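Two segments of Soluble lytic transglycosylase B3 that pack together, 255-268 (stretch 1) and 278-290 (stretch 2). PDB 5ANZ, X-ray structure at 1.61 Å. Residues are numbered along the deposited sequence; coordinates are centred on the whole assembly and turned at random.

Stretch 1, residues 255-268: FEVRLPAGFDYSLA
Stretch 2 (278-290) EWQGMGVQGVNGG

The two stretches are joined by a reciprocal pair of antiparallel backbone hydrogen bonds between Arg 258 and Gln 285: Arg 258 N donates to Gln 285 O (2.9 Å, 168°), and Gln 285 N donates to Arg 258 O (3.1 Å, 154°), with the two CA atoms 5.2 Å apart. Both side chains leave on the same face. Arg 258 is extended through chi1 and chi2 (t, t), then turns at chi3 (m), with chi4 at 175°; it lays its guanidinium against the type I turn from Gly 286 to Gly 289, with Gly 289 N and Asn 288 C over one face and NH2 3.6 Å from Gly 289 N. Gln 285 (m, t) is tied back to its own stretch by a weak bond from Gly 290 N to OE1 (3.3 Å). Val 287 CA lies 4.3 Å from Val 257 CA, and Val 287 CG2 3.3 Å from Glu 256 CD.

Beyond this pair, Pro 260 CD lies 3.2 Å from Gly 283 O. Gly 283 adopts phi/psi 111/-13, and a CB there would fall 2.6 Å from Pro 260 CG. Val 284 (t) anchors the apolar packing: CG1 meets Val 257 CB at 3.6 Å, while CG2 lies 4.0 Å from Leu 259 CD2 and 3.9 Å from Phe 263 CE1. Phe 263 (t, chi2 79°) closes the type II turn that begins at Pro 260. Trp 279 (m, chi2 113°), on the helix, receives Phe 263 CZ at CZ3 and Leu 267 CB at CH2, each 4.0 Å away and at its ring edge.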

# COMPACT_ATOMS: atom_id res chain seq x y z
N PHE A 255 10.33 10.84 -9.26
CA PHE A 255 9.91 12.11 -9.85
C PHE A 255 9.35 11.89 -11.24
O PHE A 255 9.64 10.89 -11.89
CB PHE A 255 11.09 13.10 -9.89
CG PHE A 255 12.39 12.48 -10.36
CD1 PHE A 255 12.67 12.35 -11.70
CD2 PHE A 255 13.31 12.00 -9.44
CE1 PHE A 255 13.86 11.78 -12.13
CE2 PHE A 255 14.49 11.43 -9.86
CZ PHE A 255 14.77 11.32 -11.20
N GLU A 256 8.55 12.84 -11.70
CA GLU A 256 8.00 12.76 -13.04
C GLU A 256 9.06 13.01 -14.10
O GLU A 256 9.97 13.81 -13.90
CB GLU A 256 6.86 13.77 -13.20
CG GLU A 256 6.12 13.61 -14.51
CD GLU A 256 4.94 14.55 -14.63
OE1 GLU A 256 4.77 15.42 -13.74
OE2 GLU A 256 4.19 14.40 -15.62
N VAL A 257 8.93 12.32 -15.23
CA VAL A 257 9.86 12.47 -16.33
C VAL A 257 9.12 12.59 -17.65
O VAL A 257 7.91 12.36 -17.71
CB VAL A 257 10.85 11.30 -16.43
CG1 VAL A 257 11.70 11.22 -15.16
CG2 VAL A 257 10.09 9.97 -16.67
N ARG A 258 9.85 12.96 -18.69
CA ARG A 258 9.31 12.99 -20.04
C ARG A 258 9.99 11.91 -20.87
O ARG A 258 11.21 11.82 -20.91
CB ARG A 258 9.53 14.37 -20.68
CG ARG A 258 9.12 14.45 -22.13
CD ARG A 258 9.62 15.75 -22.78
NE ARG A 258 9.03 16.94 -22.17
CZ ARG A 258 9.38 18.19 -22.48
NH1 ARG A 258 10.32 18.41 -23.39
NH2 ARG A 258 8.79 19.21 -21.87
N LEU A 259 9.18 11.07 -21.53
CA LEU A 259 9.73 10.02 -22.39
C LEU A 259 9.87 10.49 -23.83
O LEU A 259 9.05 11.26 -24.32
CB LEU A 259 8.84 8.79 -22.35
CG LEU A 259 8.72 8.17 -20.96
CD1 LEU A 259 7.84 6.94 -20.96
CD2 LEU A 259 10.12 7.84 -20.44
N PRO A 260 10.92 10.02 -24.51
CA PRO A 260 11.14 10.31 -25.93
C PRO A 260 10.18 9.56 -26.85
O PRO A 260 9.45 8.67 -26.41
CB PRO A 260 12.58 9.84 -26.16
CG PRO A 260 12.75 8.75 -25.18
CD PRO A 260 12.03 9.23 -23.95
N ALA A 261 10.20 9.93 -28.12
CA ALA A 261 9.37 9.27 -29.13
C ALA A 261 9.87 7.85 -29.37
O ALA A 261 11.07 7.59 -29.29
CB ALA A 261 9.38 10.07 -30.42
N GLY A 262 8.93 6.94 -29.65
CA GLY A 262 9.27 5.56 -29.94
C GLY A 262 10.00 4.87 -28.81
O GLY A 262 10.84 3.99 -29.04
N PHE A 263 9.69 5.26 -27.58
CA PHE A 263 10.36 4.70 -26.41
C PHE A 263 10.02 3.23 -26.23
O PHE A 263 8.94 2.78 -26.60
CB PHE A 263 9.98 5.49 -25.16
CG PHE A 263 10.75 5.10 -23.92
CD1 PHE A 263 12.05 5.55 -23.73
CD2 PHE A 263 10.18 4.29 -22.96
CE1 PHE A 263 12.76 5.20 -22.59
CE2 PHE A 263 10.89 3.93 -21.83
CZ PHE A 263 12.18 4.38 -21.65
N ASP A 264 10.95 2.47 -25.66
CA ASP A 264 10.72 1.07 -25.38
C ASP A 264 9.92 0.94 -24.09
O ASP A 264 10.48 0.88 -23.00
CB ASP A 264 12.05 0.31 -25.28
CG ASP A 264 11.85 -1.18 -25.08
OD1 ASP A 264 10.70 -1.66 -25.23
OD2 ASP A 264 12.84 -1.88 -24.78
N TYR A 265 8.60 0.91 -24.23
CA TYR A 265 7.71 0.93 -23.08
C TYR A 265 7.74 -0.40 -22.32
O TYR A 265 7.16 -0.52 -21.24
CB TYR A 265 6.29 1.28 -23.51
CG TYR A 265 6.16 2.69 -24.07
CD1 TYR A 265 6.10 3.79 -23.22
CD2 TYR A 265 6.09 2.92 -25.44
CE1 TYR A 265 5.99 5.07 -23.72
CE2 TYR A 265 5.98 4.20 -25.94
CZ TYR A 265 5.92 5.28 -25.08
OH TYR A 265 5.81 6.56 -25.56
N SER A 266 8.43 -1.40 -22.88
CA SER A 266 8.56 -2.68 -22.20
C SER A 266 9.47 -2.56 -20.97
O SER A 266 9.48 -3.44 -20.11
CB SER A 266 9.11 -3.75 -23.15
OG SER A 266 10.43 -3.45 -23.57
N LEU A 267 10.21 -1.45 -20.88
CA LEU A 267 11.09 -1.18 -19.74
C LEU A 267 10.34 -0.76 -18.47
O LEU A 267 10.95 -0.62 -17.40
CB LEU A 267 12.10 -0.09 -20.10
CG LEU A 267 13.34 -0.46 -20.92
CD1 LEU A 267 13.71 -1.94 -20.76
CD2 LEU A 267 13.20 -0.10 -22.38
N ALA A 268 9.04 -0.56 -18.57
CA ALA A 268 8.25 -0.09 -17.44
C ALA A 268 7.83 -1.24 -16.53
O ALA A 268 6.70 -1.73 -16.60
CB ALA A 268 7.03 0.67 -17.94
N GLU A 278 21.85 5.96 -16.85
CA GLU A 278 21.51 5.11 -17.98
C GLU A 278 20.15 5.50 -18.57
O GLU A 278 19.98 5.50 -19.79
CB GLU A 278 21.51 3.64 -17.57
CG GLU A 278 21.05 2.69 -18.66
CD GLU A 278 21.37 1.24 -18.36
OE1 GLU A 278 21.99 0.97 -17.31
OE2 GLU A 278 21.00 0.36 -19.17
N TRP A 279 19.18 5.85 -17.72
CA TRP A 279 17.90 6.33 -18.23
C TRP A 279 18.05 7.62 -19.05
O TRP A 279 17.38 7.80 -20.07
CB TRP A 279 16.91 6.59 -17.09
CG TRP A 279 16.38 5.36 -16.38
CD1 TRP A 279 16.62 4.99 -15.09
CD2 TRP A 279 15.50 4.37 -16.92
NE1 TRP A 279 15.95 3.83 -14.79
CE2 TRP A 279 15.25 3.43 -15.90
CE3 TRP A 279 14.89 4.18 -18.17
CZ2 TRP A 279 14.42 2.33 -16.08
CZ3 TRP A 279 14.08 3.08 -18.36
CH2 TRP A 279 13.85 2.16 -17.31
N GLN A 280 18.93 8.51 -18.60
CA GLN A 280 19.09 9.80 -19.26
C GLN A 280 19.75 9.64 -20.63
O GLN A 280 19.38 10.31 -21.60
CB GLN A 280 19.92 10.74 -18.39
CG GLN A 280 20.15 12.12 -19.01
CD GLN A 280 21.12 12.97 -18.21
OE1 GLN A 280 21.40 12.69 -17.04
NE2 GLN A 280 21.65 14.01 -18.84
N GLY A 281 20.72 8.74 -20.70
CA GLY A 281 21.41 8.48 -21.94
C GLY A 281 20.56 7.63 -22.86
O GLY A 281 20.99 7.21 -23.92
N MET A 282 19.33 7.39 -22.42
CA MET A 282 18.39 6.56 -23.17
C MET A 282 17.26 7.40 -23.77
O MET A 282 16.37 6.87 -24.44
CB MET A 282 17.81 5.49 -22.25
CG MET A 282 17.53 4.16 -22.92
SD MET A 282 16.81 2.99 -21.75
CE MET A 282 17.20 1.44 -22.57
N GLY A 283 17.28 8.70 -23.50
CA GLY A 283 16.24 9.59 -23.98
C GLY A 283 15.31 10.18 -22.93
O GLY A 283 14.55 11.11 -23.22
N VAL A 284 15.35 9.66 -21.71
CA VAL A 284 14.49 10.16 -20.65
C VAL A 284 14.98 11.51 -20.14
O VAL A 284 16.18 11.72 -20.00
CB VAL A 284 14.42 9.17 -19.45
CG1 VAL A 284 13.38 9.63 -18.45
CG2 VAL A 284 14.09 7.77 -19.94
N GLN A 285 14.04 12.40 -19.85
CA GLN A 285 14.38 13.76 -19.45
C GLN A 285 13.57 14.23 -18.26
O GLN A 285 12.58 13.61 -17.88
CB GLN A 285 14.16 14.74 -20.61
CG GLN A 285 14.95 14.44 -21.86
CD GLN A 285 14.64 15.41 -22.99
OE1 GLN A 285 13.91 16.39 -22.80
NE2 GLN A 285 15.18 15.14 -24.17
N GLY A 286 13.99 15.36 -17.68
CA GLY A 286 13.19 16.01 -16.65
C GLY A 286 11.85 16.35 -17.26
O GLY A 286 11.72 16.40 -18.48
N VAL A 287 10.85 16.58 -16.42
CA VAL A 287 9.47 16.70 -16.90
C VAL A 287 9.26 17.92 -17.80
O VAL A 287 8.36 17.93 -18.65
CB VAL A 287 8.49 16.76 -15.71
CG1 VAL A 287 8.56 18.12 -15.04
CG2 VAL A 287 7.08 16.45 -16.18
N ASN A 288 10.09 18.93 -17.62
CA ASN A 288 10.03 20.12 -18.47
C ASN A 288 11.14 20.13 -19.51
O ASN A 288 11.49 21.18 -20.05
CB ASN A 288 10.10 21.38 -17.63
CG ASN A 288 8.87 21.58 -16.79
OD1 ASN A 288 8.94 21.68 -15.57
ND2 ASN A 288 7.71 21.65 -17.45
N GLY A 289 11.68 18.95 -19.80
CA GLY A 289 12.80 18.82 -20.72
C GLY A 289 14.12 19.01 -20.01
O GLY A 289 14.17 19.59 -18.92
N GLY A 290 15.20 18.53 -20.61
CA GLY A 290 16.52 18.67 -20.03
C GLY A 290 16.95 17.47 -19.21
O GLY A 290 16.26 16.45 -19.19